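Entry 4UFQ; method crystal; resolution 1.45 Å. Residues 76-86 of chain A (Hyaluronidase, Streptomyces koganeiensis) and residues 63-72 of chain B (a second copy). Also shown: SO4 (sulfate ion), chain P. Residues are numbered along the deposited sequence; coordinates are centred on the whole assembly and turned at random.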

# COMPACT_ATOMS: atom_id res chain seq x y z
N GLY A 76 -8.16 2.57 12.87
CA GLY A 76 -8.02 3.05 11.51
C GLY A 76 -9.14 4.03 11.14
O GLY A 76 -10.28 3.87 11.58
N THR A 77 -8.81 5.07 10.36
CA THR A 77 -9.82 6.04 9.91
C THR A 77 -10.84 5.35 9.00
O THR A 77 -12.05 5.56 9.12
CB THR A 77 -9.18 7.27 9.19
OG1 THR A 77 -8.23 7.89 10.07
CG2 THR A 77 -10.25 8.29 8.82
N LEU A 78 -10.32 4.55 8.07
CA LEU A 78 -11.11 3.57 7.34
C LEU A 78 -10.61 2.18 7.75
O LEU A 78 -9.41 1.87 7.63
CB LEU A 78 -10.96 3.76 5.83
CG LEU A 78 -11.63 2.69 4.96
CD1 LEU A 78 -13.14 2.54 5.26
CD2 LEU A 78 -11.42 2.96 3.49
N LYS A 79 -11.53 1.36 8.26
CA LYS A 79 -11.26 -0.01 8.64
C LYS A 79 -12.02 -0.95 7.72
O LYS A 79 -13.26 -0.94 7.70
CB LYS A 79 -11.64 -0.27 10.09
CG LYS A 79 -11.56 -1.73 10.54
CD LYS A 79 -10.14 -2.21 10.61
CE LYS A 79 -10.08 -3.66 11.08
NZ LYS A 79 -10.49 -3.78 12.49
N ILE A 80 -11.27 -1.75 6.97
CA ILE A 80 -11.86 -2.70 6.04
C ILE A 80 -11.62 -4.11 6.54
O ILE A 80 -10.48 -4.52 6.73
CB ILE A 80 -11.28 -2.58 4.62
CG1 ILE A 80 -11.38 -1.14 4.09
CG2 ILE A 80 -12.00 -3.55 3.68
CD1 ILE A 80 -10.86 -0.93 2.65
N THR A 81 -12.70 -4.85 6.74
CA THR A 81 -12.65 -6.26 7.07
C THR A 81 -13.16 -7.09 5.91
O THR A 81 -14.24 -6.85 5.39
CB THR A 81 -13.51 -6.57 8.30
OG1 THR A 81 -12.98 -5.87 9.44
CG2 THR A 81 -13.52 -8.06 8.61
N HIS A 82 -12.36 -8.07 5.49
CA HIS A 82 -12.83 -9.10 4.58
C HIS A 82 -13.05 -10.39 5.37
O HIS A 82 -12.10 -10.93 5.97
CB HIS A 82 -11.84 -9.34 3.43
CG HIS A 82 -12.27 -10.43 2.51
ND1 HIS A 82 -11.87 -11.74 2.68
CD2 HIS A 82 -13.10 -10.43 1.44
CE1 HIS A 82 -12.42 -12.49 1.74
NE2 HIS A 82 -13.18 -11.72 0.98
N ARG A 83 -14.29 -10.86 5.36
CA ARG A 83 -14.66 -12.10 6.03
C ARG A 83 -14.43 -13.24 5.05
O ARG A 83 -15.18 -13.42 4.09
CB ARG A 83 -16.12 -12.03 6.50
CG ARG A 83 -16.43 -10.69 7.19
CD ARG A 83 -17.80 -10.64 7.87
NE ARG A 83 -18.89 -11.06 7.00
CZ ARG A 83 -19.58 -10.26 6.20
NH1 ARG A 83 -19.29 -8.97 6.10
NH2 ARG A 83 -20.57 -10.76 5.47
N GLY A 84 -13.37 -14.00 5.29
CA GLY A 84 -12.91 -15.00 4.35
C GLY A 84 -13.52 -16.37 4.53
O GLY A 84 -14.51 -16.56 5.25
N TYR A 85 -12.90 -17.34 3.86
CA TYR A 85 -13.42 -18.70 3.81
C TYR A 85 -12.32 -19.70 4.15
O TYR A 85 -11.19 -19.61 3.65
CB TYR A 85 -14.00 -18.98 2.41
CG TYR A 85 -15.17 -18.10 2.08
CD1 TYR A 85 -14.97 -16.79 1.66
CD2 TYR A 85 -16.47 -18.55 2.20
CE1 TYR A 85 -16.02 -15.97 1.37
CE2 TYR A 85 -17.55 -17.73 1.90
CZ TYR A 85 -17.31 -16.44 1.49
OH TYR A 85 -18.35 -15.59 1.19
N ALA A 86 -12.65 -20.65 5.02
CA ALA A 86 -11.67 -21.60 5.54
C ALA A 86 -11.09 -22.53 4.46
O ALA A 86 -10.00 -23.10 4.65
CB ALA A 86 -12.29 -22.43 6.67
N THR B 63 -13.41 5.68 17.87
CA THR B 63 -13.95 4.74 16.90
C THR B 63 -13.57 5.14 15.48
O THR B 63 -13.51 6.33 15.18
CB THR B 63 -15.49 4.71 17.00
OG1 THR B 63 -15.87 4.25 18.29
CG2 THR B 63 -16.12 3.81 15.95
N SER B 64 -13.31 4.15 14.62
CA SER B 64 -13.07 4.42 13.20
C SER B 64 -14.17 5.31 12.63
O SER B 64 -15.33 5.09 12.90
CB SER B 64 -13.03 3.12 12.39
OG SER B 64 -11.94 2.31 12.79
N ALA B 65 -13.79 6.30 11.83
CA ALA B 65 -14.77 7.16 11.17
C ALA B 65 -15.63 6.32 10.24
O ALA B 65 -16.81 6.61 10.03
CB ALA B 65 -14.05 8.24 10.40
N MSE B 66 -15.03 5.28 9.68
CA MSE B 66 -15.74 4.43 8.74
C MSE B 66 -15.34 2.97 8.81
O MSE B 66 -14.14 2.63 8.81
CB MSE B 66 -15.52 4.95 7.33
CG MSE B 66 -16.27 4.15 6.30
SE MSE B 66 -16.17 5.02 4.58
CE MSE B 66 -17.00 3.57 3.58
N TYR B 67 -16.35 2.10 8.85
CA TYR B 67 -16.17 0.65 8.81
C TYR B 67 -16.71 0.11 7.50
O TYR B 67 -17.80 0.51 7.07
CB TYR B 67 -16.96 -0.03 9.92
CG TYR B 67 -16.46 0.19 11.32
CD1 TYR B 67 -15.31 -0.44 11.77
CD2 TYR B 67 -17.16 1.00 12.20
CE1 TYR B 67 -14.86 -0.25 13.07
CE2 TYR B 67 -16.73 1.19 13.49
CZ TYR B 67 -15.57 0.57 13.92
OH TYR B 67 -15.13 0.76 15.21
N LEU B 68 -16.00 -0.83 6.90
CA LEU B 68 -16.46 -1.54 5.72
C LEU B 68 -16.20 -3.03 5.89
O LEU B 68 -15.08 -3.43 6.18
CB LEU B 68 -15.78 -1.00 4.47
CG LEU B 68 -16.10 -1.72 3.17
CD1 LEU B 68 -17.57 -1.55 2.81
CD2 LEU B 68 -15.25 -1.19 2.04
N SER B 69 -17.24 -3.85 5.74
CA SER B 69 -17.09 -5.29 5.87
C SER B 69 -17.79 -6.03 4.74
O SER B 69 -18.97 -5.79 4.46
CB SER B 69 -17.57 -5.76 7.24
OG SER B 69 -17.35 -7.16 7.40
N GLY B 70 -17.07 -6.95 4.11
CA GLY B 70 -17.57 -7.74 3.00
C GLY B 70 -17.12 -9.18 3.11
O GLY B 70 -16.26 -9.51 3.93
N THR B 71 -17.69 -10.04 2.27
CA THR B 71 -17.32 -11.45 2.27
C THR B 71 -17.15 -12.00 0.85
O THR B 71 -17.60 -13.09 0.52
CB THR B 71 -18.34 -12.27 3.07
OG1 THR B 71 -17.91 -13.63 3.18
CG2 THR B 71 -19.75 -12.20 2.43
N GLU B 72 -16.45 -11.23 0.02
CA GLU B 72 -16.30 -11.53 -1.40
C GLU B 72 -15.46 -12.78 -1.68
O GLU B 72 -14.47 -13.05 -0.99
CB GLU B 72 -15.62 -10.34 -2.09
CG GLU B 72 -16.43 -9.03 -2.03
CD GLU B 72 -16.30 -8.27 -0.72
OE1 GLU B 72 -15.50 -8.66 0.14
OE2 GLU B 72 -17.02 -7.26 -0.56
S SO4 P . -8.14 -1.34 13.82
O1 SO4 P . -8.74 -0.18 13.17
O2 SO4 P . -7.46 -0.92 15.04
O3 SO4 P . -7.20 -1.97 12.89
O4 SO4 P . -9.19 -2.31 14.18

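The chain A strand that ends at R83(A) runs parallel to strand 66-70 of chain B, the two axes inclined by 14°, and backbone hydrogen bonds join the two copies in a continuous parallel ladder. Its hydrogen bonds alternate in direction. M66(B) N donates to T77(A) O (3.0 Å), somewhat bent at 137°, where the chain turns a corner at T77(A) and L78(A). Beyond it the geometry straightens: K79(A) N to M66(B) O (3.0 Å), L68(B) N to K79(A) O (2.9 Å), T81(A) N to L68(B) O (2.8 Å), G70(B) N to T81(A) O (3.1 Å) and R83(A) N to G70(B) O (2.8 Å, 176°). Several carbonyls also receive a CA-H...O contact, among them L68(B) O from I80(A) CA and T81(A) O from S69(B) CA, both at 3.3 Å.

Side-chain hydroxyls extend the pairing at both ends. S64(B) OG donates to G76(A) O (2.6 Å), while G76(A) N binds sulfate O1 (2.8 Å); K79(A) NZ reaches sulfate O4 (2.6 Å), its end leading away from the chain B stretch. At the other end, T71(B) OG1 donates to R83(A) O (2.9 Å), and Y85(A) OH donates to T71(B) O (2.7 Å).

H82(A) and R83(A) reach across with their side chains. The imidazole of H82(A) meets E72(B) O near its ring plane, and NE2 donates to that carbonyl oxygen (2.7 Å, 162°). R83(A) NH1 donates to S69(B) OG (3.0 Å), which lies at the guanidinium edge, while T71(B) CB lies over one face; both NH1 and NH2 have further partners elsewhere in the structure.

Apolar contacts line the face that carries L78(A), I80(A), M66(B) and L68(B): L78(A) CD1 lies 3.7 Å from M66(B) CG, and I80(A) CG2 lies 4.3 Å from L68(B) CD2.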